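Long-range contacts in cell division GTPase FtsZ, diverged (Clostridium botulinum C, PDB 3V3T), which belongs to the tubulin/FtsZ family of cytoskeletal proteins, joining a Rossmann-like N-terminal domain to a C-terminal domain of the TubZ type: residues 127-132 and 161-166; 177-182 and 235-240; 210-215 and 288-293. The protein carries 1 engineered substitution. One frame throughout, in Å; residues are numbered along the deposited sequence.

Contact 1: 127-132 and 161-166; sequences GVLPKA and IYLLDN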
ATOM      1  N   GLY A 127      -1.065  -3.652  -2.030  1.00 26.30           N
ATOM      2  CA  GLY A 127      -1.798  -4.889  -2.233  1.00 21.67           C
ATOM      3  C   GLY A 127      -2.428  -5.450  -0.958  1.00 27.38           C
ATOM      4  O   GLY A 127      -1.822  -5.425   0.123  1.00 20.60           O
ATOM      5  N   VAL A 128      -3.643  -5.976  -1.089  1.00 20.31           N
ATOM      6  CA  VAL A 128      -4.310  -6.634   0.017  1.00 25.39           C
ATOM      7  C   VAL A 128      -4.291  -8.150  -0.146  1.00 26.40           C
ATOM      8  O   VAL A 128      -4.796  -8.680  -1.131  1.00 25.68           O
ATOM      9  CB  VAL A 128      -5.775  -6.164   0.156  1.00 30.22           C
ATOM     10  CG1 VAL A 128      -6.385  -6.728   1.441  1.00 21.64           C
ATOM     11  CG2 VAL A 128      -5.852  -4.639   0.168  1.00 28.07           C
ATOM     12  N   LEU A 129      -3.698  -8.842   0.824  1.00 25.92           N
ATOM     13  CA  LEU A 129      -3.736 -10.300   0.860  1.00 24.29           C
ATOM     14  C   LEU A 129      -5.094 -10.775   1.378  1.00 25.48           C
ATOM     15  O   LEU A 129      -5.703 -10.124   2.220  1.00 31.62           O
ATOM     16  CB  LEU A 129      -2.631 -10.835   1.769  1.00 24.47           C
ATOM     17  CG  LEU A 129      -1.183 -10.495   1.421  1.00 27.13           C
ATOM     18  CD1 LEU A 129      -0.271 -10.850   2.602  1.00 21.03           C
ATOM     19  CD2 LEU A 129      -0.746 -11.243   0.174  1.00 21.47           C
ATOM     20  N   PRO A 130      -5.578 -11.913   0.869  1.00 23.08           N
ATOM     21  CA  PRO A 130      -6.896 -12.437   1.245  1.00 25.61           C
ATOM     22  C   PRO A 130      -6.890 -13.115   2.616  1.00 36.29           C
ATOM     23  O   PRO A 130      -5.844 -13.598   3.038  1.00 30.23           O
ATOM     24  CB  PRO A 130      -7.165 -13.484   0.155  1.00 27.13           C
ATOM     25  CG  PRO A 130      -5.793 -13.965  -0.234  1.00 25.70           C
ATOM     26  CD  PRO A 130      -4.884 -12.772  -0.111  1.00 23.08           C
ATOM     27  N   LYS A 131      -8.040 -13.153   3.294  1.00 36.47           N
ATOM     28  CA  LYS A 131      -8.182 -13.906   4.539  1.00 36.34           C
ATOM     29  C   LYS A 131      -7.893 -15.385   4.300  1.00 42.34           C
ATOM     30  O   LYS A 131      -8.156 -15.912   3.204  1.00 39.28           O
ATOM     31  CB  LYS A 131      -9.618 -13.837   5.062  1.00 43.84           C
ATOM     32  CG  LYS A 131     -10.137 -12.507   5.527  1.00 48.65           C
ATOM     33  CD  LYS A 131     -11.616 -12.671   5.907  1.00 54.30           C
ATOM     34  CE  LYS A 131     -12.218 -11.390   6.460  1.00 59.66           C
ATOM     35  NZ  LYS A 131     -11.541 -11.000   7.738  1.00 66.35           N
ATOM     36  N   ALA A 132      -7.404 -16.059   5.340  1.00 36.25           N
ATOM     37  CA  ALA A 132      -7.231 -17.518   5.339  1.00 44.48           C
ATOM     38  C   ALA A 132      -8.486 -18.314   4.980  1.00 48.45           C
ATOM     39  O   ALA A 132      -8.393 -19.444   4.493  1.00 51.39           O
ATOM     40  CB  ALA A 132      -6.697 -17.994   6.697  1.00 42.57           C
ATOM     41  N   ILE A 161       6.304  -0.841  -1.526  1.00 30.86           N
ATOM     42  CA  ILE A 161       5.215  -1.804  -1.399  1.00 22.02           C
ATOM     43  C   ILE A 161       4.498  -1.574  -0.065  1.00 32.01           C
ATOM     44  O   ILE A 161       5.148  -1.497   0.973  1.00 30.91           O
ATOM     45  CB  ILE A 161       5.757  -3.264  -1.428  1.00 27.34           C
ATOM     46  CG1 ILE A 161       6.303  -3.620  -2.809  1.00 26.96           C
ATOM     47  CG2 ILE A 161       4.673  -4.263  -1.022  1.00 13.69           C
ATOM     48  CD1 ILE A 161       7.032  -4.966  -2.854  1.00 24.17           C
ATOM     49  N   TYR A 162       3.173  -1.439  -0.099  1.00 19.88           N
ATOM     50  CA  TYR A 162       2.387  -1.359   1.121  1.00 23.55           C
ATOM     51  C   TYR A 162       1.524  -2.608   1.113  1.00 22.20           C
ATOM     52  O   TYR A 162       0.542  -2.673   0.388  1.00 23.38           O
ATOM     53  CB  TYR A 162       1.494  -0.109   1.140  1.00 21.11           C
ATOM     54  CG  TYR A 162       2.219   1.223   1.003  1.00 22.87           C
ATOM     55  CD1 TYR A 162       2.400   2.050   2.105  1.00 20.72           C
ATOM     56  CD2 TYR A 162       2.708   1.663  -0.235  1.00 25.38           C
ATOM     57  CE1 TYR A 162       3.049   3.263   1.995  1.00 26.44           C
ATOM     58  CE2 TYR A 162       3.370   2.890  -0.354  1.00 26.10           C
ATOM     59  CZ  TYR A 162       3.528   3.683   0.770  1.00 27.48           C
ATOM     60  OH  TYR A 162       4.166   4.892   0.702  1.00 33.58           O
ATOM     61  N   LEU A 163       1.919  -3.614   1.887  1.00 17.82           N
ATOM     62  CA  LEU A 163       1.285  -4.920   1.814  1.00 19.08           C
ATOM     63  C   LEU A 163       0.340  -5.074   2.989  1.00 18.81           C
ATOM     64  O   LEU A 163       0.786  -5.128   4.151  1.00 22.44           O
ATOM     65  CB  LEU A 163       2.347  -6.032   1.852  1.00 14.26           C
ATOM     66  CG  LEU A 163       1.854  -7.436   1.470  1.00 24.37           C
ATOM     67  CD1 LEU A 163       1.181  -7.368   0.099  1.00 22.74           C
ATOM     68  CD2 LEU A 163       2.994  -8.493   1.450  1.00 18.54           C
ATOM     69  N   LEU A 164      -0.951  -5.155   2.680  1.00 21.13           N
ATOM     70  CA  LEU A 164      -2.014  -5.245   3.691  1.00 26.18           C
ATOM     71  C   LEU A 164      -2.529  -6.673   3.822  1.00 27.19           C
ATOM     72  O   LEU A 164      -2.467  -7.452   2.863  1.00 19.93           O
ATOM     73  CB  LEU A 164      -3.178  -4.304   3.332  1.00 22.31           C
ATOM     74  CG  LEU A 164      -2.826  -2.839   3.065  1.00 25.69           C
ATOM     75  CD1 LEU A 164      -4.074  -2.011   2.797  1.00 18.28           C
ATOM     76  CD2 LEU A 164      -2.062  -2.251   4.246  1.00 30.71           C
ATOM     77  N   ASP A 165      -3.058  -7.009   4.998  1.00 25.50           N
ATOM     78  CA  ASP A 165      -3.471  -8.378   5.283  1.00 26.82           C
ATOM     79  C   ASP A 165      -4.913  -8.454   5.822  1.00 32.80           C
ATOM     80  O   ASP A 165      -5.178  -8.104   6.974  1.00 27.82           O
ATOM     81  CB  ASP A 165      -2.495  -9.006   6.282  1.00 31.20           C
ATOM     82  CG  ASP A 165      -2.788 -10.474   6.561  1.00 39.16           C
ATOM     83  OD1 ASP A 165      -3.847 -10.984   6.121  1.00 40.26           O
ATOM     84  OD2 ASP A 165      -1.948 -11.119   7.233  1.00 41.88           O
ATOM     85  N   ASN A 166      -5.836  -8.926   4.986  1.00 26.29           N
ATOM     86  CA  ASN A 166      -7.228  -9.046   5.390  1.00 31.41           C
ATOM     87  C   ASN A 166      -7.445  -9.967   6.588  1.00 36.88           C
ATOM     88  O   ASN A 166      -8.514  -9.934   7.188  1.00 39.97           O
ATOM     89  CB  ASN A 166      -8.100  -9.537   4.236  1.00 28.19           C
ATOM     90  CG  ASN A 166      -8.696  -8.412   3.432  1.00 41.66           C
ATOM     91  OD1 ASN A 166      -8.704  -7.252   3.860  1.00 44.20           O
ATOM     92  ND2 ASN A 166      -9.200  -8.744   2.251  1.00 49.45           N
TER
HETATM   93  O   HOH W   1     -10.392 -11.749   1.894  1.00 39.46           O

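Contact 2: 177-182 and 235-240; sequences KEFATL and SIFAEY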
ATOM      1  N   LYS A 177     -10.492   1.516   5.805  1.00 33.23           N
ATOM      2  CA  LYS A 177     -10.612   2.745   6.564  1.00 40.70           C
ATOM      3  C   LYS A 177      -9.338   3.012   7.319  1.00 41.90           C
ATOM      4  O   LYS A 177      -8.884   4.153   7.399  1.00 48.16           O
ATOM      5  CB  LYS A 177     -11.766   2.659   7.562  1.00 44.43           C
ATOM      6  CG  LYS A 177     -13.148   2.725   6.947  1.00 59.26           C
ATOM      7  CD  LYS A 177     -14.209   2.519   8.027  1.00 64.48           C
ATOM      8  CE  LYS A 177     -15.616   2.505   7.450  1.00 78.45           C
ATOM      9  NZ  LYS A 177     -16.656   2.500   8.530  1.00 89.25           N
ATOM     10  N   GLU A 178      -8.774   1.963   7.907  1.00 40.72           N
ATOM     11  CA  GLU A 178      -7.580   2.142   8.714  1.00 35.71           C
ATOM     12  C   GLU A 178      -6.379   2.501   7.846  1.00 33.27           C
ATOM     13  O   GLU A 178      -5.571   3.355   8.226  1.00 30.22           O
ATOM     14  CB  GLU A 178      -7.285   0.909   9.558  1.00 37.66           C
ATOM     15  CG  GLU A 178      -6.120   1.121  10.495  1.00 42.05           C
ATOM     16  CD  GLU A 178      -6.233   0.319  11.780  1.00 52.13           C
ATOM     17  OE1 GLU A 178      -7.313  -0.286  12.042  1.00 46.70           O
ATOM     18  OE2 GLU A 178      -5.226   0.305  12.523  1.00 51.30           O
ATOM     19  N   PHE A 179      -6.264   1.868   6.683  1.00 34.00           N
ATOM     20  CA  PHE A 179      -5.144   2.193   5.807  1.00 37.02           C
ATOM     21  C   PHE A 179      -5.226   3.635   5.367  1.00 31.25           C
ATOM     22  O   PHE A 179      -4.223   4.351   5.363  1.00 32.02           O
ATOM     23  CB  PHE A 179      -5.054   1.321   4.558  1.00 36.81           C
ATOM     24  CG  PHE A 179      -3.977   1.784   3.602  1.00 30.74           C
ATOM     25  CD1 PHE A 179      -2.636   1.521   3.871  1.00 23.76           C
ATOM     26  CD2 PHE A 179      -4.299   2.536   2.474  1.00 26.47           C
ATOM     27  CE1 PHE A 179      -1.629   1.965   3.008  1.00 28.97           C
ATOM     28  CE2 PHE A 179      -3.307   2.982   1.606  1.00 29.50           C
ATOM     29  CZ  PHE A 179      -1.973   2.697   1.862  1.00 27.30           C
ATOM     30  N   ALA A 180      -6.427   4.065   5.003  1.00 36.42           N
ATOM     31  CA  ALA A 180      -6.612   5.433   4.561  1.00 40.92           C
ATOM     32  C   ALA A 180      -6.183   6.388   5.669  1.00 43.23           C
ATOM     33  O   ALA A 180      -5.474   7.370   5.423  1.00 40.77           O
ATOM     34  CB  ALA A 180      -8.046   5.671   4.168  1.00 43.79           C
ATOM     35  N   THR A 181      -6.585   6.085   6.897  1.00 37.77           N
ATOM     36  CA  THR A 181      -6.223   6.936   8.024  1.00 34.58           C
ATOM     37  C   THR A 181      -4.711   6.942   8.233  1.00 38.20           C
ATOM     38  O   THR A 181      -4.098   8.004   8.385  1.00 36.92           O
ATOM     39  CB  THR A 181      -6.962   6.516   9.307  1.00 35.10           C
ATOM     40  OG1 THR A 181      -8.368   6.620   9.082  1.00 42.60           O
ATOM     41  CG2 THR A 181      -6.585   7.416  10.486  1.00 37.13           C
ATOM     42  N   LEU A 182      -4.098   5.764   8.218  1.00 32.13           N
ATOM     43  CA  LEU A 182      -2.665   5.686   8.482  1.00 30.11           C
ATOM     44  C   LEU A 182      -1.878   6.407   7.393  1.00 30.45           C
ATOM     45  O   LEU A 182      -0.930   7.134   7.668  1.00 31.30           O
ATOM     46  CB  LEU A 182      -2.205   4.239   8.611  1.00 28.80           C
ATOM     47  CG  LEU A 182      -2.692   3.494   9.854  1.00 34.71           C
ATOM     48  CD1 LEU A 182      -2.326   2.024   9.752  1.00 27.79           C
ATOM     49  CD2 LEU A 182      -2.089   4.103  11.104  1.00 30.27           C
ATOM     50  N   SER A 235      -1.382  -4.801  13.676  1.00 29.21           N
ATOM     51  CA  SER A 235      -1.161  -4.041  12.436  1.00 40.08           C
ATOM     52  C   SER A 235      -1.930  -4.589  11.232  1.00 38.99           C
ATOM     53  O   SER A 235      -1.998  -5.795  11.029  1.00 38.21           O
ATOM     54  CB  SER A 235       0.332  -3.967  12.103  1.00 33.30           C
ATOM     55  OG  SER A 235       0.546  -3.178  10.956  1.00 35.18           O
ATOM     56  N   ILE A 236      -2.508  -3.697  10.432  1.00 36.00           N
ATOM     57  CA  ILE A 236      -3.195  -4.120   9.224  1.00 32.89           C
ATOM     58  C   ILE A 236      -2.227  -4.497   8.105  1.00 32.01           C
ATOM     59  O   ILE A 236      -2.634  -5.112   7.106  1.00 29.97           O
ATOM     60  CB  ILE A 236      -4.148  -3.052   8.688  1.00 31.11           C
ATOM     61  CG1 ILE A 236      -3.380  -1.767   8.358  1.00 29.18           C
ATOM     62  CG2 ILE A 236      -5.263  -2.818   9.664  1.00 25.80           C
ATOM     63  CD1 ILE A 236      -4.135  -0.833   7.452  1.00 28.81           C
ATOM     64  N   PHE A 237      -0.963  -4.112   8.261  1.00 25.06           N
ATOM     65  CA  PHE A 237       0.100  -4.512   7.327  1.00 24.58           C
ATOM     66  C   PHE A 237       0.568  -5.941   7.543  1.00 23.22           C
ATOM     67  O   PHE A 237       0.615  -6.412   8.668  1.00 26.91           O
ATOM     68  CB  PHE A 237       1.315  -3.597   7.447  1.00 25.87           C
ATOM     69  CG  PHE A 237       1.076  -2.219   6.923  1.00 23.09           C
ATOM     70  CD1 PHE A 237       1.482  -1.868   5.654  1.00 18.45           C
ATOM     71  CD2 PHE A 237       0.418  -1.276   7.697  1.00 21.02           C
ATOM     72  CE1 PHE A 237       1.243  -0.574   5.161  1.00 19.35           C
ATOM     73  CE2 PHE A 237       0.188   0.016   7.208  1.00 20.31           C
ATOM     74  CZ  PHE A 237       0.600   0.355   5.944  1.00 19.30           C
ATOM     75  N   ALA A 238       0.909  -6.619   6.446  1.00 21.54           N
ATOM     76  CA  ALA A 238       1.407  -7.980   6.513  1.00 26.53           C
ATOM     77  C   ALA A 238       2.618  -8.058   7.436  1.00 28.18           C
ATOM     78  O   ALA A 238       3.527  -7.237   7.362  1.00 26.15           O
ATOM     79  CB  ALA A 238       1.775  -8.467   5.137  1.00 20.72           C
ATOM     80  N   GLU A 239       2.634  -9.068   8.290  1.00 32.03           N
ATOM     81  CA  GLU A 239       3.725  -9.228   9.231  1.00 31.28           C
ATOM     82  C   GLU A 239       5.105  -9.357   8.572  1.00 31.57           C
ATOM     83  O   GLU A 239       5.279 -10.108   7.615  1.00 28.56           O
ATOM     84  CB  GLU A 239       3.466 -10.446  10.113  1.00 28.81           C
ATOM     85  CG  GLU A 239       4.609 -10.756  11.063  1.00 33.51           C
ATOM     86  CD  GLU A 239       4.306 -11.948  11.945  1.00 43.64           C
ATOM     87  OE1 GLU A 239       3.305 -12.644  11.676  1.00 49.83           O
ATOM     88  OE2 GLU A 239       5.062 -12.189  12.907  1.00 51.00           O
ATOM     89  N   TYR A 240       6.097  -8.663   9.126  1.00 28.21           N
ATOM     90  CA  TYR A 240       7.473  -8.813   8.661  1.00 32.51           C
ATOM     91  C   TYR A 240       8.351  -9.419   9.749  1.00 34.82           C
ATOM     92  O   TYR A 240       8.157  -9.151  10.933  1.00 41.20           O
ATOM     93  CB  TYR A 240       8.046  -7.473   8.170  1.00 31.04           C
ATOM     94  CG  TYR A 240       8.118  -6.366   9.203  1.00 32.22           C
ATOM     95  CD1 TYR A 240       9.267  -6.176   9.969  1.00 27.26           C
ATOM     96  CD2 TYR A 240       7.050  -5.486   9.390  1.00 25.02           C
ATOM     97  CE1 TYR A 240       9.352  -5.151  10.896  1.00 29.31           C
ATOM     98  CE2 TYR A 240       7.118  -4.457  10.322  1.00 24.79           C
ATOM     99  CZ  TYR A 240       8.271  -4.292  11.066  1.00 31.04           C
ATOM    100  OH  TYR A 240       8.349  -3.266  11.989  1.00 30.68           O
TER
HETATM  101  O   HOH W   2      -2.800  -1.030  11.728  1.00 33.68           O

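Contact 3: 210-215 and 288-293; sequences KKSNVI and EPQKTT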
ATOM      1  N   LYS A 210      12.289   2.377  -1.582  1.00 35.49           N
ATOM      2  CA  LYS A 210      11.814   1.164  -2.218  1.00 31.79           C
ATOM      3  C   LYS A 210      11.692   0.024  -1.218  1.00 27.66           C
ATOM      4  O   LYS A 210      12.187   0.114  -0.100  1.00 34.03           O
ATOM      5  CB  LYS A 210      12.745   0.751  -3.350  1.00 30.13           C
ATOM      6  CG  LYS A 210      13.101   1.873  -4.306  1.00 40.42           C
ATOM      7  CD  LYS A 210      11.868   2.467  -4.943  1.00 45.83           C
ATOM      8  CE  LYS A 210      12.288   3.505  -5.967  1.00 59.59           C
ATOM      9  NZ  LYS A 210      13.587   3.112  -6.603  1.00 62.56           N
ATOM     10  N   LYS A 211      11.041  -1.049  -1.656  1.00 28.86           N
ATOM     11  CA  LYS A 211      10.711  -2.179  -0.806  1.00 21.90           C
ATOM     12  C   LYS A 211       9.533  -1.816   0.073  1.00 27.19           C
ATOM     13  O   LYS A 211       8.695  -0.968  -0.284  1.00 25.27           O
ATOM     14  CB  LYS A 211      11.925  -2.603   0.024  1.00 26.74           C
ATOM     15  CG  LYS A 211      13.027  -3.215  -0.851  1.00 36.94           C
ATOM     16  CD  LYS A 211      14.425  -2.847  -0.371  1.00 56.76           C
ATOM     17  CE  LYS A 211      14.934  -3.768   0.713  1.00 66.06           C
ATOM     18  NZ  LYS A 211      16.234  -3.259   1.273  1.00 73.20           N
ATOM     19  N   SER A 212       9.482  -2.426   1.244  1.00 27.18           N
ATOM     20  CA  SER A 212       8.258  -2.418   2.008  1.00 24.31           C
ATOM     21  C   SER A 212       8.178  -1.327   3.049  1.00 20.48           C
ATOM     22  O   SER A 212       9.119  -1.054   3.784  1.00 27.52           O
ATOM     23  CB  SER A 212       8.007  -3.788   2.642  1.00 29.47           C
ATOM     24  OG  SER A 212       6.929  -4.407   1.988  1.00 38.54           O
ATOM     25  N   ASN A 213       7.000  -0.736   3.099  1.00 20.06           N
ATOM     26  CA  ASN A 213       6.732   0.314   4.044  0.57 25.27           C
ATOM     27  C   ASN A 213       5.641  -0.151   5.030  1.00 29.70           C
ATOM     28  O   ASN A 213       4.704  -0.860   4.664  1.00 22.39           O
ATOM     29  CB  ASN A 213       6.368   1.604   3.283  0.57 23.15           C
ATOM     30  CG  ASN A 213       7.548   2.163   2.446  0.57 44.98           C
ATOM     31  OD1 ASN A 213       8.592   1.507   2.264  0.57 35.80           O
ATOM     32  ND2 ASN A 213       7.372   3.380   1.928  0.57 46.87           N
ATOM     33  N   VAL A 214       5.806   0.205   6.304  1.00 21.28           N
ATOM     34  CA  VAL A 214       4.792  -0.105   7.314  1.00 20.16           C
ATOM     35  C   VAL A 214       4.526   1.167   8.154  1.00 29.39           C
ATOM     36  O   VAL A 214       5.459   1.873   8.537  1.00 29.73           O
ATOM     37  CB  VAL A 214       5.209  -1.303   8.213  1.00 34.90           C
ATOM     38  CG1 VAL A 214       4.345  -1.377   9.467  1.00 35.81           C
ATOM     39  CG2 VAL A 214       5.101  -2.600   7.436  1.00 28.58           C
ATOM     40  N   ILE A 215       3.254   1.473   8.400  1.00 24.38           N
ATOM     41  CA  ILE A 215       2.878   2.654   9.174  1.00 27.84           C
ATOM     42  C   ILE A 215       2.245   2.184  10.475  1.00 30.80           C
ATOM     43  O   ILE A 215       1.325   1.368  10.445  1.00 32.78           O
ATOM     44  CB  ILE A 215       1.848   3.532   8.403  1.00 30.61           C
ATOM     45  CG1 ILE A 215       2.377   3.897   7.015  1.00 25.03           C
ATOM     46  CG2 ILE A 215       1.481   4.782   9.207  1.00 30.54           C
ATOM     47  CD1 ILE A 215       1.374   4.625   6.141  1.00 29.60           C
ATOM     48  N   GLU A 288      12.511  -5.445   4.158  1.00 31.51           N
ATOM     49  CA  GLU A 288      12.469  -6.561   3.213  1.00 35.64           C
ATOM     50  C   GLU A 288      11.015  -6.969   2.997  1.00 33.67           C
ATOM     51  O   GLU A 288      10.274  -7.127   3.954  1.00 38.86           O
ATOM     52  CB  GLU A 288      13.284  -7.747   3.717  1.00 40.99           C
ATOM     53  CG  GLU A 288      14.041  -8.455   2.619  1.00 57.49           C
ATOM     54  CD  GLU A 288      15.015  -7.533   1.909  1.00 65.01           C
ATOM     55  OE1 GLU A 288      15.686  -6.731   2.599  1.00 56.05           O
ATOM     56  OE2 GLU A 288      15.099  -7.599   0.662  1.00 73.57           O
ATOM     57  N   PRO A 289      10.602  -7.123   1.731  1.00 26.37           N
ATOM     58  CA  PRO A 289       9.236  -7.549   1.376  1.00 31.41           C
ATOM     59  C   PRO A 289       8.817  -8.852   2.078  1.00 36.14           C
ATOM     60  O   PRO A 289       9.607  -9.803   2.152  1.00 30.22           O
ATOM     61  CB  PRO A 289       9.318  -7.744  -0.144  1.00 32.31           C
ATOM     62  CG  PRO A 289      10.444  -6.814  -0.561  1.00 27.12           C
ATOM     63  CD  PRO A 289      11.437  -6.858   0.546  1.00 27.66           C
ATOM     64  N   GLN A 290       7.573  -8.893   2.557  1.00 29.99           N
ATOM     65  CA  GLN A 290       7.119  -9.939   3.484  1.00 31.79           C
ATOM     66  C   GLN A 290       6.848 -11.297   2.817  1.00 40.27           C
ATOM     67  O   GLN A 290       5.718 -11.805   2.825  1.00 36.92           O
ATOM     68  CB  GLN A 290       5.884  -9.452   4.263  1.00 25.16           C
ATOM     69  CG  GLN A 290       6.111  -8.112   5.029  1.00 26.49           C
ATOM     70  CD  GLN A 290       5.667  -6.886   4.235  1.00 30.58           C
ATOM     71  OE1 GLN A 290       6.039  -6.732   3.076  1.00 30.57           O
ATOM     72  NE2 GLN A 290       4.841  -6.019   4.849  1.00 24.26           N
ATOM     73  N   LYS A 291       7.902 -11.884   2.258  1.00 40.67           N
ATOM     74  CA  LYS A 291       7.818 -13.169   1.567  1.00 47.91           C
ATOM     75  C   LYS A 291       7.217 -14.294   2.425  1.00 45.01           C
ATOM     76  O   LYS A 291       6.346 -15.036   1.974  1.00 37.57           O
ATOM     77  CB  LYS A 291       9.197 -13.572   1.021  1.00 58.35           C
ATOM     78  CG  LYS A 291       9.537 -12.910  -0.325  1.00 64.08           C
ATOM     79  CD  LYS A 291      10.966 -12.357  -0.390  1.00 62.73           C
ATOM     80  CE  LYS A 291      11.222 -11.647  -1.713  1.00 52.89           C
ATOM     81  NZ  LYS A 291      11.108 -12.595  -2.875  1.00 51.82           N
ATOM     82  N   THR A 292       7.683 -14.412   3.661  1.00 42.00           N
ATOM     83  CA  THR A 292       7.179 -15.423   4.586  1.00 46.32           C
ATOM     84  C   THR A 292       5.663 -15.342   4.782  1.00 41.34           C
ATOM     85  O   THR A 292       4.973 -16.345   4.676  1.00 47.42           O
ATOM     86  CB  THR A 292       7.874 -15.304   5.967  1.00 58.23           C
ATOM     87  OG1 THR A 292       9.284 -15.220   5.774  1.00 56.76           O
ATOM     88  CG2 THR A 292       7.566 -16.514   6.850  1.00 55.52           C
ATOM     89  N   THR A 293       5.144 -14.152   5.074  1.00 35.58           N
ATOM     90  CA  THR A 293       3.713 -14.018   5.274  1.00 37.74           C
ATOM     91  C   THR A 293       2.962 -14.386   4.009  1.00 42.05           C
ATOM     92  O   THR A 293       1.925 -15.035   4.075  1.00 39.90           O
ATOM     93  CB  THR A 293       3.318 -12.593   5.636  1.00 33.86           C
ATOM     94  OG1 THR A 293       4.020 -12.202   6.808  1.00 35.68           O
ATOM     95  CG2 THR A 293       1.805 -12.509   5.886  1.00 31.26           C
TER
HETATM   96  O   HOH W   3       4.378  -3.364   3.489  1.00 20.91           O

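Contact 1: 127-132 and 161-166
V128 carries CG1 anti to its backbone N (chi1 -172°), which sets this methyl against the amide group of N166, 3.4 Å from N166 OD1; the two side chains cross at about a right angle. The other methyl, V128 CG2, packs 4.1 Å from L164 CD1 on the same face of the sheet. On the face of L129 and L163, L163 CG lies anti to its own N (chi1 -167°), and CD1 beyond it comes to 4.1 Å from L129 CG. Helix 172-187 covers L164, while V294 of helix 291-306 touches both L129 and L163. A parallel ladder runs between these two faces. G127 O takes the N-H of L164 at 2.7 Å in a nearly straight bond (169° at the hydrogen). L129 N donates to L164 O at 2.8 Å, and N166 N closes the series on L129 O at 3.0 Å. Past the strand ends, K131 NZ donates to N166 O (3.3 Å) and also to the carbonyls of R169 and E170, so three backbone oxygens hold the ammonium. A water accepts from both K131 N and N166 ND2. The strands 122-129 and 160-165, joined through helix 136-152, form a beta-alpha-beta crossover unit of the Rossmann-like sheet found in tubulin and FtsZ.

Contact 2: 177-182 and 235-240
F237 CZ sits at the edge of the F179 ring, near its plane, 4.0 Å from F179 CD1, and the two side chains cross at about a right angle. L182 CD1 is at the edge of the F237 ring, likewise near its plane, 4.1 Å from F237 CE2, as the leucine and phenylalanine slide past each other in opposite directions. Y162 and L164 of strand 160-165 also touch F179, and V214 of strand 211-217 touches F237.

I236 fills the middle. Its CG1 takes the crowded position between backbone N and carbonyl carbon (chi1 60°), and CD1, nearly extended beyond it, presses on the helix backbone 3.5 Å from F179 N. The same methyl meets L182 CD1 tip to tip at 4.1 Å. On the other branch, I236 CG2 lies 3.9 Å from E178 CD, against the carboxylate.

One water joins the two segments, donating to E178 OE2 (2.9 Å) and accepting from I236 N (3.0 Å). E178 OE1 pairs with R169, so the carboxylate has a separate partner at each oxygen. Within the loop, S235 OG accepts from F237 N, an ST turn that ties the chain just before the phenylalanine. Helix 172-187, which by its place in the chain probably matches the central helix of tubulin and FtsZ, packs here against loop 235-240. The contact is mainly apolar, with water mediating the polar link at its margin; the R169 pairing would tend to keep E178 ionised beside the buried isoleucine.

Contact 3: 210-215 and 288-293
S212 OG is gripped from two directions: it donates to Q290 OE1 at 2.7 Å and accepts from a water at 3.1 Å. The residues come from strand 211-217 of the mixed sheet and from the N-cap of helix 291-306, where Q290 stands immediately before the first turn. The serine oxygen approaches at 126° to the C=O of the glutamine side chain and is tilted 34° from its plane. Q290 bends at chi2 (95°), so that CD leaves the extended course of the chain, and the amide beyond it reaches the serine.

The same water donates to N213 O (2.8 Å) and accepts from Q290 NE2 (3.0 Å), so the water bonds to three polar groups, donating to two and accepting from one, and S212 and Q290 are linked twice, directly and through the water. Q290 NE2 also donates to A238 O, and both ends of the glutamine amide are therefore engaged in this buried place; this holds its rotation. V214 packs near NE2 through CG2 and also touches Y240, a residue that meets Q290 as well.

The backbone of the cap is shaped by an inverse gamma turn centred on Q290, in which K291 N donates to P289 O at 2.7 Å. The turn lies in the short link between strand 281-287, a sheet neighbour of 211-217, and the helix.

Toward the surface, K211 CG packs 4.2 Å from P289 CD, and the bent lysine chain crosses E288 obliquely. Their ion pair is long, K211 NZ to E288 OE1 being 3.8 Å; the methylene K211 CE lies closer to that oxygen, at 3.6 Å.

Strand 160-165 connects the three contacts. One of its edges carries contact 1; along the other, strand 211-217 of contact 3 comes first, with I161 N to K211 O at 2.7 Å and I161 O to N213 N at 2.9 Å. The loop 235-240 of contact 2 follows on that edge, L163 O to A238 N at 2.7 Å and D165 N to I236 O at 2.9 Å being probable hydrogen bonds. Contacts 2 and 3 alternate along the chain and meet where T293 OG1 lies 2.6 Å from E239 O. The centre of contact 1 is about 9 Å from that of contact 2 and about 11 Å from that of contact 3.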